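PDB 2IP2: probable phenazine-specific methyltransferase from Pseudomonas aeruginosa, which catalyses the S-adenosyl-L-methionine-dependent N-methylation of phenazine-1-carboxylate to 5-methylphenazine-1-carboxylate, a step in the biosynthesis of the virulence pigment pyocyanin. Local coordinates for the interface of chains A and B. Residues are numbered along the deposited sequence; one frame, centred on the assembly and turned at random. Chains: chain A/B, Probable phenazine-specific methyltransferase.

Contact 1: the interface of chains A and B. Residues chain A 106, 110, 286, 290; chain B 19-20.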
ATOM      1  N   PHE A 106       0.841  13.528   2.139  1.00 20.42           N
ATOM      2  CA  PHE A 106      -0.316  12.681   1.780  1.00 19.60           C
ATOM      3  C   PHE A 106      -0.498  11.405   2.611  1.00 18.87           C
ATOM      4  O   PHE A 106      -1.612  10.865   2.713  1.00 19.42           O
ATOM      5  CB  PHE A 106      -0.338  12.380   0.312  1.00 20.48           C
ATOM      6  CG  PHE A 106      -0.629  13.600  -0.541  1.00 19.64           C
ATOM      7  CD1 PHE A 106      -1.381  14.693  -0.016  1.00 18.33           C
ATOM      8  CD2 PHE A 106      -0.178  13.634  -1.873  1.00 23.17           C
ATOM      9  CE1 PHE A 106      -1.709  15.808  -0.871  1.00 22.73           C
ATOM     10  CE2 PHE A 106      -0.464  14.730  -2.706  1.00 24.63           C
ATOM     11  CZ  PHE A 106      -1.259  15.792  -2.223  1.00 19.86           C
ATOM     12  N   TRP A 110      -4.052  10.725   4.351  1.00 18.93           N
ATOM     13  CA  TRP A 110      -4.761   9.476   4.208  1.00 18.38           C
ATOM     14  C   TRP A 110      -4.971   8.739   5.513  1.00 18.52           C
ATOM     15  O   TRP A 110      -5.605   7.667   5.558  1.00 19.21           O
ATOM     16  CB  TRP A 110      -4.051   8.581   3.169  1.00 19.68           C
ATOM     17  CG  TRP A 110      -4.472   8.795   1.801  1.00 18.44           C
ATOM     18  CD1 TRP A 110      -3.877   9.580   0.842  1.00 18.75           C
ATOM     19  CD2 TRP A 110      -5.577   8.131   1.154  1.00 22.15           C
ATOM     20  NE1 TRP A 110      -4.568   9.462  -0.364  1.00 21.34           N
ATOM     21  CE2 TRP A 110      -5.595   8.567  -0.194  1.00 18.40           C
ATOM     22  CE3 TRP A 110      -6.562   7.226   1.603  1.00 21.28           C
ATOM     23  CZ2 TRP A 110      -6.555   8.144  -1.108  1.00 17.72           C
ATOM     24  CZ3 TRP A 110      -7.564   6.814   0.671  1.00 18.96           C
ATOM     25  CH2 TRP A 110      -7.532   7.281  -0.655  1.00 19.09           C
ATOM     26  N   LEU A 286      -8.438   5.046  -8.305  1.00 23.33           N
ATOM     27  CA  LEU A 286      -7.610   5.326  -7.128  1.00 22.92           C
ATOM     28  C   LEU A 286      -7.178   6.819  -7.133  1.00 22.78           C
ATOM     29  O   LEU A 286      -7.246   7.527  -6.085  1.00 21.15           O
ATOM     30  CB  LEU A 286      -6.382   4.435  -7.140  1.00 22.70           C
ATOM     31  CG  LEU A 286      -5.430   4.567  -5.915  1.00 24.35           C
ATOM     32  CD1 LEU A 286      -6.234   4.299  -4.676  1.00 23.36           C
ATOM     33  CD2 LEU A 286      -4.361   3.520  -6.023  1.00 24.52           C
ATOM     34  N   HIS A 290      -8.110   9.738  -4.310  1.00 20.66           N
ATOM     35  CA  HIS A 290      -7.014  10.548  -3.796  1.00 20.42           C
ATOM     36  C   HIS A 290      -7.275  12.053  -3.989  1.00 21.00           C
ATOM     37  O   HIS A 290      -6.987  12.879  -3.085  1.00 20.30           O
ATOM     38  CB  HIS A 290      -5.722  10.175  -4.513  1.00 19.46           C
ATOM     39  CG  HIS A 290      -4.573  11.074  -4.150  1.00 21.42           C
ATOM     40  ND1 HIS A 290      -4.103  11.188  -2.848  1.00 22.15           N
ATOM     41  CD2 HIS A 290      -3.812  11.907  -4.906  1.00 22.95           C
ATOM     42  CE1 HIS A 290      -3.072  12.023  -2.835  1.00 22.44           C
ATOM     43  NE2 HIS A 290      -2.879  12.480  -4.065  1.00 24.21           N
TER
ATOM     44  N   GLU B  19      -0.527   2.110  -0.497  1.00 19.11           N
ATOM     45  CA  GLU B  19      -1.077   2.468   0.819  1.00 18.56           C
ATOM     46  C   GLU B  19      -2.517   3.012   0.765  1.00 19.56           C
ATOM     47  O   GLU B  19      -3.330   2.783   1.685  1.00 19.86           O
ATOM     48  CB  GLU B  19      -0.144   3.523   1.443  1.00 17.94           C
ATOM     49  CG  GLU B  19      -0.768   4.371   2.556  1.00 19.68           C
ATOM     50  CD  GLU B  19       0.192   5.541   3.006  1.00 21.42           C
ATOM     51  OE1 GLU B  19       1.333   5.203   3.412  1.00 25.70           O
ATOM     52  OE2 GLU B  19      -0.276   6.716   2.979  1.00 25.62           O
ATOM     53  N   TRP B  20      -2.817   3.811  -0.275  1.00 17.54           N
ATOM     54  CA  TRP B  20      -4.176   4.387  -0.371  1.00 18.81           C
ATOM     55  C   TRP B  20      -5.227   3.309  -0.554  1.00 18.24           C
ATOM     56  O   TRP B  20      -6.265   3.367   0.095  1.00 20.11           O
ATOM     57  CB  TRP B  20      -4.285   5.386  -1.513  1.00 19.75           C
ATOM     58  CG  TRP B  20      -3.183   6.471  -1.508  1.00 20.39           C
ATOM     59  CD1 TRP B  20      -2.382   6.884  -0.457  1.00 20.64           C
ATOM     60  CD2 TRP B  20      -2.836   7.254  -2.619  1.00 20.98           C
ATOM     61  NE1 TRP B  20      -1.534   7.886  -0.896  1.00 21.47           N
ATOM     62  CE2 TRP B  20      -1.798   8.132  -2.220  1.00 22.81           C
ATOM     63  CE3 TRP B  20      -3.324   7.317  -3.942  1.00 22.06           C
ATOM     64  CZ2 TRP B  20      -1.233   9.075  -3.098  1.00 23.95           C
ATOM     65  CZ3 TRP B  20      -2.769   8.257  -4.818  1.00 19.69           C
ATOM     66  CH2 TRP B  20      -1.719   9.113  -4.387  1.00 25.32           C
TER

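Contact 2: the interface of chains A and B. Residues chain A 20, 23-24, 27, 61, 64; chain B 110, 113, 117, 286, 289.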
ATOM      1  N   TRP A  20       2.671  -1.231   3.699  1.00 17.65           N
ATOM      2  CA  TRP A  20       4.057  -1.346   4.230  1.00 18.36           C
ATOM      3  C   TRP A  20       5.110  -1.238   3.101  1.00 19.19           C
ATOM      4  O   TRP A  20       6.247  -0.710   3.302  1.00 19.17           O
ATOM      5  CB  TRP A  20       4.207  -2.690   4.994  1.00 21.13           C
ATOM      6  CG  TRP A  20       3.105  -2.945   6.043  1.00 18.42           C
ATOM      7  CD1 TRP A  20       2.282  -2.018   6.646  1.00 19.88           C
ATOM      8  CD2 TRP A  20       2.802  -4.195   6.647  1.00 20.60           C
ATOM      9  NE1 TRP A  20       1.478  -2.641   7.563  1.00 20.23           N
ATOM     10  CE2 TRP A  20       1.760  -3.974   7.584  1.00 20.22           C
ATOM     11  CE3 TRP A  20       3.277  -5.509   6.444  1.00 21.61           C
ATOM     12  CZ2 TRP A  20       1.191  -5.030   8.389  1.00 22.09           C
ATOM     13  CZ3 TRP A  20       2.733  -6.564   7.252  1.00 20.97           C
ATOM     14  CH2 TRP A  20       1.657  -6.310   8.179  1.00 20.87           C
ATOM     15  N   ARG A  23       5.687   2.274   2.452  1.00 20.04           N
ATOM     16  CA  ARG A  23       6.561   2.848   3.515  1.00 19.50           C
ATOM     17  C   ARG A  23       8.003   2.443   3.245  1.00 20.76           C
ATOM     18  O   ARG A  23       8.879   3.271   3.399  1.00 20.58           O
ATOM     19  CB  ARG A  23       6.121   2.446   4.935  1.00 20.61           C
ATOM     20  CG  ARG A  23       4.678   2.859   5.336  1.00 19.76           C
ATOM     21  CD  ARG A  23       4.464   4.371   5.035  1.00 18.50           C
ATOM     22  NE  ARG A  23       5.138   5.224   6.061  1.00 20.97           N
ATOM     23  CZ  ARG A  23       5.348   6.521   5.922  1.00 21.15           C
ATOM     24  NH1 ARG A  23       4.973   7.126   4.820  1.00 22.01           N
ATOM     25  NH2 ARG A  23       5.900   7.230   6.887  1.00 20.83           N
ATOM     26  N   CYS A  24       8.252   1.186   2.855  1.00 21.75           N
ATOM     27  CA  CYS A  24       9.617   0.741   2.511  1.00 20.17           C
ATOM     28  C   CYS A  24      10.231   1.539   1.349  1.00 21.11           C
ATOM     29  O   CYS A  24      11.395   1.935   1.419  1.00 20.16           O
ATOM     30  CB  CYS A  24       9.620  -0.747   2.221  1.00 21.20           C
ATOM     31  SG  CYS A  24       9.434  -1.733   3.702  1.00 21.57           S
ATOM     32  N   VAL A  27      11.092   5.013   2.695  1.00 18.71           N
ATOM     33  CA  VAL A  27      12.302   4.938   3.431  1.00 19.26           C
ATOM     34  C   VAL A  27      13.537   4.880   2.557  1.00 18.93           C
ATOM     35  O   VAL A  27      14.502   5.620   2.786  1.00 20.09           O
ATOM     36  CB  VAL A  27      12.259   3.753   4.428  1.00 20.16           C
ATOM     37  CG1 VAL A  27      13.670   3.541   5.042  1.00 20.69           C
ATOM     38  CG2 VAL A  27      11.195   3.975   5.566  1.00 22.41           C
ATOM     39  N   LEU A  61      15.817  -4.645   4.790  1.00 20.02           N
ATOM     40  CA  LEU A  61      15.153  -3.700   3.891  1.00 21.22           C
ATOM     41  C   LEU A  61      15.478  -4.022   2.435  1.00 21.65           C
ATOM     42  O   LEU A  61      14.597  -4.048   1.575  1.00 21.47           O
ATOM     43  CB  LEU A  61      15.521  -2.233   4.266  1.00 20.83           C
ATOM     44  CG  LEU A  61      14.960  -1.106   3.333  1.00 18.28           C
ATOM     45  CD1 LEU A  61      13.445  -1.088   3.383  1.00 22.25           C
ATOM     46  CD2 LEU A  61      15.534   0.215   3.898  1.00 22.88           C
ATOM     47  N   LEU A  64      13.873  -7.155   0.925  1.00 22.48           N
ATOM     48  CA  LEU A  64      12.495  -6.828   0.578  1.00 23.58           C
ATOM     49  C   LEU A  64      12.393  -6.071  -0.758  1.00 23.54           C
ATOM     50  O   LEU A  64      11.615  -6.441  -1.649  1.00 24.11           O
ATOM     51  CB  LEU A  64      11.889  -5.984   1.721  0.50 23.31           C
ATOM     52  CG  LEU A  64      10.407  -5.648   1.609  0.50 23.22           C
ATOM     53  CD1 LEU A  64       9.866  -5.386   3.001  0.50 26.38           C
ATOM     54  CD2 LEU A  64      10.186  -4.427   0.685  0.50 20.60           C
TER
ATOM     55  N   TRP B 110       3.948   1.783  11.331  1.00 18.27           N
ATOM     56  CA  TRP B 110       4.712   1.943  10.109  1.00 18.55           C
ATOM     57  C   TRP B 110       4.941   3.424   9.697  1.00 16.97           C
ATOM     58  O   TRP B 110       5.657   3.693   8.738  1.00 19.13           O
ATOM     59  CB  TRP B 110       4.036   1.216   8.977  1.00 19.47           C
ATOM     60  CG  TRP B 110       4.489  -0.218   8.917  1.00 17.28           C
ATOM     61  CD1 TRP B 110       3.933  -1.287   9.517  1.00 15.59           C
ATOM     62  CD2 TRP B 110       5.636  -0.689   8.184  1.00 18.46           C
ATOM     63  NE1 TRP B 110       4.665  -2.427   9.198  1.00 18.87           N
ATOM     64  CE2 TRP B 110       5.708  -2.085   8.376  1.00 19.21           C
ATOM     65  CE3 TRP B 110       6.587  -0.052   7.382  1.00 18.87           C
ATOM     66  CZ2 TRP B 110       6.684  -2.901   7.763  1.00 20.00           C
ATOM     67  CZ3 TRP B 110       7.593  -0.850   6.739  1.00 19.74           C
ATOM     68  CH2 TRP B 110       7.612  -2.280   6.932  1.00 19.62           C
ATOM     69  N   ALA B 113       8.751   4.570  10.119  1.00 19.47           N
ATOM     70  CA  ALA B 113       9.535   3.460   9.637  1.00 20.73           C
ATOM     71  C   ALA B 113      11.025   3.903   9.392  1.00 20.15           C
ATOM     72  O   ALA B 113      11.929   3.115   9.579  1.00 19.43           O
ATOM     73  CB  ALA B 113       8.940   2.965   8.325  1.00 19.99           C
ATOM     74  N   LEU B 117      14.135   2.102  11.278  1.00 21.42           N
ATOM     75  CA  LEU B 117      15.125   1.327  10.519  1.00 24.29           C
ATOM     76  C   LEU B 117      16.524   1.898  10.762  1.00 24.19           C
ATOM     77  O   LEU B 117      17.497   1.142  10.838  1.00 25.53           O
ATOM     78  CB  LEU B 117      14.773   1.256   9.047  1.00 22.84           C
ATOM     79  CG  LEU B 117      13.662   0.236   8.783  1.00 22.49           C
ATOM     80  CD1 LEU B 117      12.856   0.518   7.509  1.00 27.86           C
ATOM     81  CD2 LEU B 117      14.215  -1.239   8.800  1.00 20.92           C
ATOM     82  N   LEU B 286       8.402  -9.339   3.088  1.00 19.89           N
ATOM     83  CA  LEU B 286       7.575  -8.221   3.628  1.00 19.40           C
ATOM     84  C   LEU B 286       7.200  -8.515   5.105  1.00 20.38           C
ATOM     85  O   LEU B 286       7.329  -7.616   5.971  1.00 19.42           O
ATOM     86  CB  LEU B 286       6.295  -8.049   2.748  1.00 19.92           C
ATOM     87  CG  LEU B 286       5.394  -6.848   3.125  1.00 22.21           C
ATOM     88  CD1 LEU B 286       6.182  -5.560   3.254  1.00 21.39           C
ATOM     89  CD2 LEU B 286       4.160  -6.599   2.192  1.00 21.01           C
ATOM     90  N   VAL B 289      10.185  -7.752   7.409  1.00 18.56           N
ATOM     91  CA  VAL B 289      10.404  -6.311   7.807  1.00 18.69           C
ATOM     92  C   VAL B 289       9.355  -5.902   8.826  1.00 18.19           C
ATOM     93  O   VAL B 289       9.594  -5.103   9.766  1.00 18.79           O
ATOM     94  CB  VAL B 289      10.548  -5.317   6.574  0.50 18.67           C
ATOM     95  CG1 VAL B 289       9.275  -5.202   5.746  0.50 19.91           C
ATOM     96  CG2 VAL B 289      11.116  -3.890   7.008  0.50 18.69           C
TER

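Contact 3: the interface of chains A and B. Residues chain A 83-84, 87; chain B 5, 8-9.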
ATOM      1  N   PRO A  83      15.490  -0.224 -13.581  1.00 32.42           N
ATOM      2  CA  PRO A  83      14.676   0.894 -14.091  1.00 32.40           C
ATOM      3  C   PRO A  83      13.716   1.531 -13.044  1.00 31.44           C
ATOM      4  O   PRO A  83      13.552   2.756 -13.049  1.00 29.99           O
ATOM      5  CB  PRO A  83      13.867   0.289 -15.257  1.00 31.85           C
ATOM      6  CG  PRO A  83      14.505  -1.069 -15.549  1.00 33.18           C
ATOM      7  CD  PRO A  83      15.535  -1.384 -14.500  1.00 33.67           C
ATOM      8  N   THR A  84      13.140   0.718 -12.164  1.00 30.49           N
ATOM      9  CA  THR A  84      12.242   1.223 -11.120  1.00 30.90           C
ATOM     10  C   THR A  84      13.026   2.114 -10.109  1.00 29.73           C
ATOM     11  O   THR A  84      12.604   3.245  -9.833  1.00 28.06           O
ATOM     12  CB  THR A  84      11.466   0.080 -10.371  1.00 31.50           C
ATOM     13  OG1 THR A  84      10.650  -0.643 -11.304  1.00 37.02           O
ATOM     14  CG2 THR A  84      10.514   0.685  -9.351  1.00 34.22           C
ATOM     15  N   LEU A  87      14.216   5.656 -10.899  1.00 27.41           N
ATOM     16  CA  LEU A  87      13.197   6.695 -10.718  1.00 28.56           C
ATOM     17  C   LEU A  87      13.173   7.300  -9.325  1.00 27.74           C
ATOM     18  O   LEU A  87      12.511   8.326  -9.088  1.00 29.47           O
ATOM     19  CB  LEU A  87      11.822   6.133 -11.063  1.00 27.68           C
ATOM     20  CG  LEU A  87      11.554   5.855 -12.547  1.00 30.76           C
ATOM     21  CD1 LEU A  87      10.324   5.032 -12.603  1.00 30.99           C
ATOM     22  CD2 LEU A  87      11.297   7.186 -13.227  1.00 33.41           C
TER
ATOM     23  N   ASN B   5      11.161   2.244 -19.025  1.00 52.92           N
ATOM     24  CA  ASN B   5      10.811   3.429 -18.188  1.00 53.07           C
ATOM     25  C   ASN B   5       9.293   3.578 -17.926  1.00 52.14           C
ATOM     26  O   ASN B   5       8.911   3.968 -16.826  1.00 51.73           O
ATOM     27  CB  ASN B   5      11.402   4.733 -18.750  1.00 53.33           C
ATOM     28  CG  ASN B   5      11.800   5.728 -17.637  1.00 56.53           C
ATOM     29  OD1 ASN B   5      12.337   5.319 -16.606  1.00 55.77           O
ATOM     30  ND2 ASN B   5      11.552   7.038 -17.856  1.00 57.99           N
ATOM     31  N   ALA B   8       8.120   0.589 -15.808  1.00 41.93           N
ATOM     32  CA  ALA B   8       8.811   0.898 -14.544  1.00 39.36           C
ATOM     33  C   ALA B   8       8.138   2.036 -13.747  1.00 37.95           C
ATOM     34  O   ALA B   8       8.022   1.933 -12.534  1.00 37.74           O
ATOM     35  CB  ALA B   8      10.285   1.204 -14.785  1.00 38.83           C
ATOM     36  N   ALA B   9       7.718   3.106 -14.429  1.00 35.29           N
ATOM     37  CA  ALA B   9       6.965   4.162 -13.787  1.00 34.25           C
ATOM     38  C   ALA B   9       5.617   3.599 -13.348  1.00 33.07           C
ATOM     39  O   ALA B   9       5.162   3.895 -12.247  1.00 32.37           O
ATOM     40  CB  ALA B   9       6.770   5.346 -14.729  1.00 34.83           C
TER

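Contact 1: the interface of chains A and B
B:Trp20 lies flat across two chain A rings, A:Trp110 and A:His290, both on the same indole face. Stacking dominates. The five-membered rings of the two tryptophans have centroids 3.7 Å apart and planes within 6° of parallel, although the side chains themselves run at about a right angle. The benzo half of B:Trp20 covers A:His290, and its CH2 stands over the imidazole centre; the six-membered ring and imidazole centroids are 3.8 Å apart.

CH-pi contact extends the overlap: B:Trp20 CB sits over the six-membered ring of A:Trp110, 3.7 Å from its centroid. A:Leu286 adds an aliphatic contact, bringing CD1 to 3.9 Å from B:Trp20 CB.

Hydrogen bonding acts within chain A. The indole NE1 of A:Trp110 donates to A:His290 ND1 at 3.1 Å, with 171° at the hydrogen. Each partner lies near the other's ring plane, so the bond joins the rings edge to edge and fixes their rotation as one broad plate. A:His290 CG, anti to the backbone N (chi1 173°), places the imidazole there, and the ring's CE1 also rests above A:Phe106.

The site docks helix 6-31 of one subunit onto an aromatic platform of the other, held together by the Trp-His bond, in the homodimer found in solution.

Contact 2: the interface of chains A and B
A:Arg23 CG stands anti to the carbonyl carbon (chi1 -59°), and the chain then bends at chi2 and chi3, which folds its guanidinium back towards the main chain of B:Trp110. A:Val27 has CG1 anti to the backbone N and CG2 anti to the carbonyl carbon, a fork that meets two chain B residues.

The arginine makes two kinds of contact. Its NE donates to B:Trp110 O at 3.1 Å in a nearly straight bond, 167° at the hydrogen. The acceptor lies in the guanidinium plane, whereas NE stands above the carbonyl plane, 39° out of it. Nearer the backbone, A:Arg23 CB packs 3.5 Å from B:Trp110 CE3, so the aliphatic stem brushes the benzo ring while NE, where the chain joins the guanidinium, holds the carbonyl. A:Trp20 stacks on the same indole, the twin of the tryptophan pair with chains exchanged.

Aliphatic packing continues the contact away from this polar tie. A:Val27 CG2 touches B:Ala113 CB at 3.7 Å, and its other branch, CG1, reaches B:Leu117 CD1 at 4.0 Å. A:Leu64 packs towards B:Leu286 and B:Val289, but its approach to B:Val289 is modelled too close and is doubtful in detail. The patch thus clasps helices 6-30 and 55-67 of chain A against chain B in the homodimer. At the rim of the B:Trp110 benzo ring, A:Cys24 SG sits 3.7 Å from CZ3.

Contact 3: the interface of chains A and B
A:Thr84 OG1, the side-chain hydroxyl, faces the main-chain carbonyl O of B:Ala8 at 3.9 Å, too long for a hydrogen bond. No nitrogen or oxygen of one chain comes within bonding range of the other in this patch, and the evidence for association is therefore shape and apolar contact. The threonine has OG1 anti to its carbonyl carbon (chi1 -61°), which points the hydroxyl, and not the methyl CG2, at the CB of B:Ala8.

Small groups meet at the centre. The methyl CB of B:Ala8 presses against the ring of A:Pro83, with CB to CB at 3.7 Å, and lies 4.0 Å from A:Thr84 OG1. Of the residues here, B:Ala8 loses the most surface to the partner, 49 Å², consistent with a residue lying against the first residues of the short helix 83-86.

A:Leu87, just beyond that helix, reaches across with both branches. Its CD1 lies 3.7 Å from B:Ala9 CA and is equally near the backbone N of that residue, so it packs on the helix main chain more than on the alanine methyl. The other branch, CD2, turns to the amide end of B:Asn5, 4.0 Å from the carbonyl oxygen OD1.

Together these contacts seat the start of helix 6-31 against the 83-87 segment of the partner, adding an apolar outlying patch to the dimerisation surface and probably helping to hold the N-terminal end of one subunit on the other.

Contacts 1 and 2 have C-alpha centres about 17 Å apart and use equivalent residues with the chains exchanged: Trp20, Trp110 and Leu286 occur in both, so they sample the two halves of a two-fold interface. Contact 3 lies about 21 Å from contact 1 and about 20 Å from contact 2. The long N-terminal helix links all three. In chain B, helix 6-31 supplies its beginning to contact 3 and its middle to contact 1; in chain A, helix 6-30 serves contact 2. Each subunit's first helix thus grips its partner at separated points, which suits an intertwined homodimer.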